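Local coordinates for H subunit of photosynthetic reaction center complex (Rhodopseudomonas palustris, PDB 6Z5S), which serves as the H subunit of the photosynthetic reaction centre, anchored by one transmembrane helix and probably covering the cytoplasmic side of the quinone-bearing core, at residues G4-D8 with L9-T13; V40-A43 with G44-T47; A69-T72 with V73-S77. One frame throughout, in Å; residues are numbered along the deposited sequence.

In the fold
The three contacts follow one another along the N-terminal region of the chain, and each joins neighbouring residues. Contact 1 is buried in the assembly: a loop enters helix 9-31, with lipid, detergent and other proteins around it, and apolar packing accompanies a helix-starting backbone bond and a weak amide bond. Contact 2 lies at the surface, in a loop between helix 9-31 and strand 61-64, built round a polar turn with a small apolar patch. Contact 3, partly buried, belongs to the end of strand 70-73 and adds a lysine amine. Contact 1 is remote, its centre about 50 Å from that of contact 2, whereas contacts 2 and 3 approach to about 9 Å between nearest atoms.

Contact 1: residues G4-D8 with L9-T13; sequences GAYLD and LAQVT. With LMT (dodecyl-beta-D-maltoside), chain B.
Leu9 follows Asp8 as the first residue of helix 9-31, and its side chain touches a bound phospholipid. Ala10 carries the helix onward, packing on an aromatic side chain of another protein. Gln11 folds back over the loop: with CG between its backbone N and carbonyl carbon (chi1 66°) and a second bend at chi2, the amide returns to Tyr6 and Leu7. The Gln11 and Asp8 side chains cross at about a right angle, CG beside OD1, with carboxylate and amide planes nearly perpendicular. The amide NE2 gives a weak, bent hydrogen bond to Tyr6 O (3.3 Å, N-H...O 131°) and lies beside Leu7 CD1, while OE1 comes within 3.8 Å of C3 in the alkyl chain of the maltoside detergent. NE2 also nears the Tyr6 ring obliquely; one face of that ring meets the sugar carbon C2B, and its hydroxyl is hydrogen-bonded to another phospholipid. Asp8 is the N-cap of helix 9-31, which is predicted to span the membrane from Val12 onward, and its OD2 forms a salt bridge with a basic side chain of another protein. Val12 closes the first helical turn, its N donating almost straight to Asp8 O at 3.1 Å (165°). Val12 CG2 packs across Leu7 CD1 at 3.9 Å. At Thr13, the backbone N and OG1 both donate to Leu9 O, reaching it from opposite faces of the carbonyl plane.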
# COMPACT_ATOMS: atom_id res chain seq x y z
N GLY D 4 33.78 -7.10 -16.16
CA GLY D 4 34.04 -5.82 -16.77
C GLY D 4 33.06 -5.38 -17.83
O GLY D 4 33.13 -4.23 -18.28
N ALA D 5 32.16 -6.26 -18.24
CA ALA D 5 31.26 -5.96 -19.35
C ALA D 5 30.20 -4.95 -18.94
O ALA D 5 29.92 -4.74 -17.76
CB ALA D 5 30.60 -7.24 -19.84
N TYR D 6 29.61 -4.31 -19.95
CA TYR D 6 28.53 -3.37 -19.67
C TYR D 6 27.26 -4.08 -19.26
O TYR D 6 26.45 -3.53 -18.51
CB TYR D 6 28.27 -2.48 -20.89
CG TYR D 6 27.11 -1.55 -20.68
CD1 TYR D 6 27.26 -0.39 -19.94
CD2 TYR D 6 25.86 -1.83 -21.19
CE1 TYR D 6 26.20 0.46 -19.73
CE2 TYR D 6 24.80 -0.99 -20.99
CZ TYR D 6 24.98 0.15 -20.26
OH TYR D 6 23.92 1.00 -20.06
N LEU D 7 27.06 -5.30 -19.74
CA LEU D 7 25.90 -6.09 -19.36
C LEU D 7 26.19 -6.83 -18.06
O LEU D 7 27.24 -7.45 -17.91
CB LEU D 7 25.57 -7.08 -20.48
CG LEU D 7 24.26 -7.84 -20.39
CD1 LEU D 7 23.11 -6.91 -20.66
CD2 LEU D 7 24.27 -8.98 -21.37
N ASP D 8 25.25 -6.77 -17.12
CA ASP D 8 25.44 -7.43 -15.84
C ASP D 8 24.11 -7.97 -15.33
O ASP D 8 23.04 -7.65 -15.85
CB ASP D 8 26.10 -6.50 -14.82
CG ASP D 8 25.43 -5.16 -14.75
OD1 ASP D 8 24.43 -4.95 -15.44
OD2 ASP D 8 25.93 -4.29 -14.01
N LEU D 9 24.20 -8.78 -14.28
CA LEU D 9 23.06 -9.55 -13.81
C LEU D 9 21.92 -8.67 -13.34
O LEU D 9 20.75 -9.03 -13.52
CB LEU D 9 23.51 -10.50 -12.70
CG LEU D 9 22.44 -11.33 -12.00
CD1 LEU D 9 21.68 -12.17 -13.00
CD2 LEU D 9 23.05 -12.20 -10.94
N ALA D 10 22.22 -7.51 -12.76
CA ALA D 10 21.17 -6.66 -12.23
C ALA D 10 20.26 -6.13 -13.33
O ALA D 10 19.03 -6.18 -13.22
CB ALA D 10 21.77 -5.50 -11.44
N GLN D 11 20.85 -5.65 -14.43
CA GLN D 11 20.00 -5.11 -15.48
C GLN D 11 19.34 -6.21 -16.30
O GLN D 11 18.24 -6.01 -16.82
CB GLN D 11 20.78 -4.16 -16.38
CG GLN D 11 21.87 -4.78 -17.19
CD GLN D 11 21.98 -4.13 -18.54
OE1 GLN D 11 20.98 -3.75 -19.14
NE2 GLN D 11 23.20 -3.95 -19.01
N VAL D 12 19.98 -7.38 -16.41
CA VAL D 12 19.30 -8.51 -17.05
C VAL D 12 18.07 -8.90 -16.24
O VAL D 12 17.00 -9.16 -16.80
CB VAL D 12 20.28 -9.69 -17.22
CG1 VAL D 12 19.52 -10.98 -17.38
CG2 VAL D 12 21.18 -9.45 -18.41
N THR D 13 18.20 -8.93 -14.91
CA THR D 13 17.05 -9.21 -14.06
C THR D 13 15.98 -8.13 -14.21
O THR D 13 14.78 -8.43 -14.20
CB THR D 13 17.50 -9.32 -12.61
OG1 THR D 13 18.67 -10.12 -12.54
CG2 THR D 13 16.42 -9.95 -11.77
C1B LMT B . 26.97 1.01 -23.88
C2B LMT B . 27.27 1.94 -22.71
C3B LMT B . 28.77 2.29 -22.68
C4B LMT B . 29.59 1.01 -22.95
C5B LMT B . 29.24 0.54 -24.37
C6B LMT B . 29.28 -0.98 -24.45
O1B LMT B . 25.81 1.44 -24.49
O2B LMT B . 26.50 3.07 -22.87
O3B LMT B . 29.14 2.91 -21.52
O4' LMT B . 30.93 1.27 -22.87
O5B LMT B . 28.00 1.03 -24.82
O6B LMT B . 29.26 -1.37 -25.76
C1' LMT B . 22.61 -0.98 -25.33
C2' LMT B . 22.23 0.38 -24.66
C3' LMT B . 23.47 1.14 -24.09
C4' LMT B . 24.77 0.51 -24.59
C5' LMT B . 24.45 0.28 -26.06
C6' LMT B . 25.62 0.36 -27.00
O1' LMT B . 22.86 -1.93 -24.38
O2' LMT B . 21.58 1.18 -25.58
O3' LMT B . 23.45 1.15 -22.74
O5' LMT B . 23.76 -0.93 -26.18
O6' LMT B . 26.08 1.65 -26.91
C1 LMT B . 21.83 -2.10 -23.42
C2 LMT B . 21.69 -3.58 -23.27
C3 LMT B . 20.35 -4.08 -22.85
C4 LMT B . 20.46 -5.57 -22.74
C5 LMT B . 19.14 -6.18 -22.44
C6 LMT B . 19.29 -7.58 -21.95
C7 LMT B . 17.98 -8.29 -22.09
C8 LMT B . 17.99 -9.50 -21.23
C9 LMT B . 16.64 -9.90 -20.76
C10 LMT B . 16.46 -11.36 -21.04
C11 LMT B . 15.02 -11.75 -20.90
C12 LMT B . 14.84 -13.23 -20.96

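Contact 2: residues V40-A43 with G44-T47; sequences VADA and GSGT
Asp42 and Ser45 are joined twice, once through the backbone and once through their side chains. The aspartate CG stands between its own backbone N and carbonyl carbon (chi1 43°), and this rotation keeps the carboxylate beside the loop, where OD1 can reach forward to the serine. Ser45 answers with OG placed beside its backbone N and opposite its carbonyl carbon (chi1 -63°), from where the hydroxyl donates to Asp42 OD1 at 3.2 Å. The donor meets OD1 nearly in line with the C-O bond. The backbone link runs from Ser45 N to Asp42 O, also 3.2 Å, with an N-H...O angle of 137° and the donor somewhat out of the carbonyl plane. The OG-OD1 bond should limit how far hydroxyl and carboxylate turn, while the backbone bond closes the turn. Ser45 CB also packs against Ala41 CB at 3.7 Å, and the Thr47 methyl CG2 comes to 4.2 Å from that same Ala41 CB, a small apolar patch next to the polar pair. The second carboxylate oxygen, OD2, makes a long, weak ion pair with a basic side chain of another protein, and Val40 bonds by its backbone to a further chain. Gly44, third residue of the turn, has a positive phi, and a CB there would collide with Ala43 O, as expected for a type II beta turn from Asp42 to Ser45.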
# COMPACT_ATOMS: atom_id res chain seq x y z
N VAL D 40 -20.05 -0.74 -28.19
CA VAL D 40 -21.14 -0.24 -29.02
C VAL D 40 -20.63 0.98 -29.76
O VAL D 40 -20.40 2.03 -29.15
CB VAL D 40 -22.37 0.09 -28.18
CG1 VAL D 40 -23.51 0.51 -29.07
CG2 VAL D 40 -22.77 -1.09 -27.32
N ALA D 41 -20.46 0.86 -31.07
CA ALA D 41 -20.00 1.98 -31.87
C ALA D 41 -21.05 3.08 -31.91
O ALA D 41 -22.26 2.81 -31.95
CB ALA D 41 -19.67 1.52 -33.29
N ASP D 42 -20.60 4.32 -31.89
CA ASP D 42 -21.49 5.47 -31.82
C ASP D 42 -21.76 6.03 -33.21
O ASP D 42 -21.42 5.42 -34.23
CB ASP D 42 -20.90 6.53 -30.89
CG ASP D 42 -19.42 6.73 -31.11
OD1 ASP D 42 -18.87 6.09 -32.03
OD2 ASP D 42 -18.81 7.52 -30.36
N ALA D 43 -22.38 7.20 -33.25
CA ALA D 43 -22.80 7.81 -34.50
C ALA D 43 -21.63 8.01 -35.45
O ALA D 43 -20.55 8.45 -35.05
CB ALA D 43 -23.47 9.16 -34.22
N GLY D 44 -21.86 7.69 -36.72
CA GLY D 44 -20.84 7.87 -37.73
C GLY D 44 -19.80 6.78 -37.79
O GLY D 44 -18.80 6.93 -38.50
N SER D 45 -20.00 5.67 -37.08
CA SER D 45 -19.05 4.58 -37.06
C SER D 45 -19.67 3.36 -37.73
O SER D 45 -20.85 3.08 -37.54
CB SER D 45 -18.63 4.23 -35.63
OG SER D 45 -17.95 5.32 -35.02
N GLY D 46 -18.87 2.66 -38.52
CA GLY D 46 -19.34 1.43 -39.13
C GLY D 46 -19.57 0.38 -38.07
O GLY D 46 -18.72 0.16 -37.19
N THR D 47 -20.73 -0.27 -38.13
CA THR D 47 -21.11 -1.24 -37.12
C THR D 47 -20.98 -2.67 -37.60
O THR D 47 -21.49 -3.58 -36.95
CB THR D 47 -22.55 -0.97 -36.66
OG1 THR D 47 -23.43 -1.04 -37.79
CG2 THR D 47 -22.66 0.39 -36.02

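Contact 3: residues A69-T72 with V73-S77; sequences ATKT and VPSTS
Lys71 sends its amine forward along the chain to Ser75, the main polar link between the two segments. CG lies anti to the backbone N (chi1 179°), and bends at chi2 and chi4 lay the aliphatic part alongside the strand before turning NZ back to the main chain. There NZ donates to Ser75 OG at 2.5 Å, a hydrogen bond, and more weakly to Thr72 O at 3.2 Å. One amine thus spans a backbone carbonyl at the strand end and a side-chain hydroxyl in the loop beyond it. Its CE also lies 3.4 Å from Ser75 OG, and the Val73 methyl CG1 stands at 4.4 Å from NZ, at the margin of contact. An alanine here would remove the amine, and Ser75 OG would probably lose its charged partner and be set free to turn, with the weak bond to Thr72 O lost as well. Thr72 follows, with its methyl CG2 anti to the backbone N, beside the carbonyl carbon, so that it lies 3.7 Å from Val73 O. After Val73 the chain turns sharply: the peptide bond before Pro74 is cis, and Ser75 is the centre of an inverse gamma turn, in which Thr76 N bonds weakly to Pro74 O. In the fold, strand 70-73 pairs antiparallel with strand 61-64: Lys71 exchanges backbone bonds with Tyr63, and Val73 with Lys61. Thr72 packs on Thr62 and Pro60, Val73 on Tyr63 and Glu35, and Glu35 OE1, which comes after helix 9-31, takes a weak bond from Ser75 N.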
# COMPACT_ATOMS: atom_id res chain seq x y z
N ALA D 69 -25.97 -24.87 -10.28
CA ALA D 69 -26.23 -23.92 -11.35
C ALA D 69 -24.92 -23.39 -11.91
O ALA D 69 -23.83 -23.76 -11.48
CB ALA D 69 -27.12 -22.79 -10.84
N THR D 70 -25.03 -22.50 -12.88
CA THR D 70 -23.87 -22.06 -13.64
C THR D 70 -24.15 -20.70 -14.24
O THR D 70 -25.22 -20.46 -14.78
CB THR D 70 -23.56 -23.08 -14.74
OG1 THR D 70 -23.09 -24.29 -14.14
CG2 THR D 70 -22.54 -22.55 -15.66
N LYS D 71 -23.18 -19.80 -14.12
CA LYS D 71 -23.30 -18.45 -14.66
C LYS D 71 -22.11 -18.15 -15.55
O LYS D 71 -20.97 -18.27 -15.11
CB LYS D 71 -23.39 -17.42 -13.55
CG LYS D 71 -23.50 -16.00 -14.06
CD LYS D 71 -24.87 -15.74 -14.62
CE LYS D 71 -25.06 -14.28 -14.97
NZ LYS D 71 -24.18 -13.87 -16.09
N THR D 72 -22.37 -17.75 -16.78
CA THR D 72 -21.30 -17.40 -17.71
C THR D 72 -21.26 -15.89 -17.87
O THR D 72 -22.25 -15.27 -18.26
CB THR D 72 -21.50 -18.07 -19.06
OG1 THR D 72 -21.38 -19.49 -18.91
CG2 THR D 72 -20.44 -17.60 -20.01
N VAL D 73 -20.11 -15.30 -17.56
CA VAL D 73 -19.89 -13.88 -17.79
C VAL D 73 -19.15 -13.74 -19.11
O VAL D 73 -18.37 -14.63 -19.48
CB VAL D 73 -19.11 -13.22 -16.64
CG1 VAL D 73 -19.92 -13.28 -15.37
CG2 VAL D 73 -17.77 -13.88 -16.45
N PRO D 74 -19.35 -12.65 -19.87
CA PRO D 74 -20.16 -11.45 -19.61
C PRO D 74 -21.65 -11.70 -19.43
O PRO D 74 -22.21 -12.60 -20.04
CB PRO D 74 -19.92 -10.61 -20.87
CG PRO D 74 -19.55 -11.58 -21.90
CD PRO D 74 -18.72 -12.58 -21.19
N SER D 75 -22.28 -10.88 -18.59
CA SER D 75 -23.72 -10.96 -18.36
C SER D 75 -24.44 -10.05 -19.36
O SER D 75 -24.92 -8.97 -19.04
CB SER D 75 -24.05 -10.57 -16.93
OG SER D 75 -23.44 -11.45 -16.01
N THR D 76 -24.50 -10.53 -20.60
CA THR D 76 -25.03 -9.71 -21.68
C THR D 76 -26.53 -9.46 -21.52
O THR D 76 -27.03 -8.43 -21.98
CB THR D 76 -24.74 -10.38 -23.02
OG1 THR D 76 -23.34 -10.65 -23.11
CG2 THR D 76 -25.12 -9.46 -24.17
N SER D 77 -27.24 -10.36 -20.85
CA SER D 77 -28.67 -10.14 -20.62
C SER D 77 -28.95 -9.03 -19.62
O SER D 77 -30.10 -8.60 -19.51
CB SER D 77 -29.32 -11.43 -20.15
OG SER D 77 -28.83 -11.81 -18.88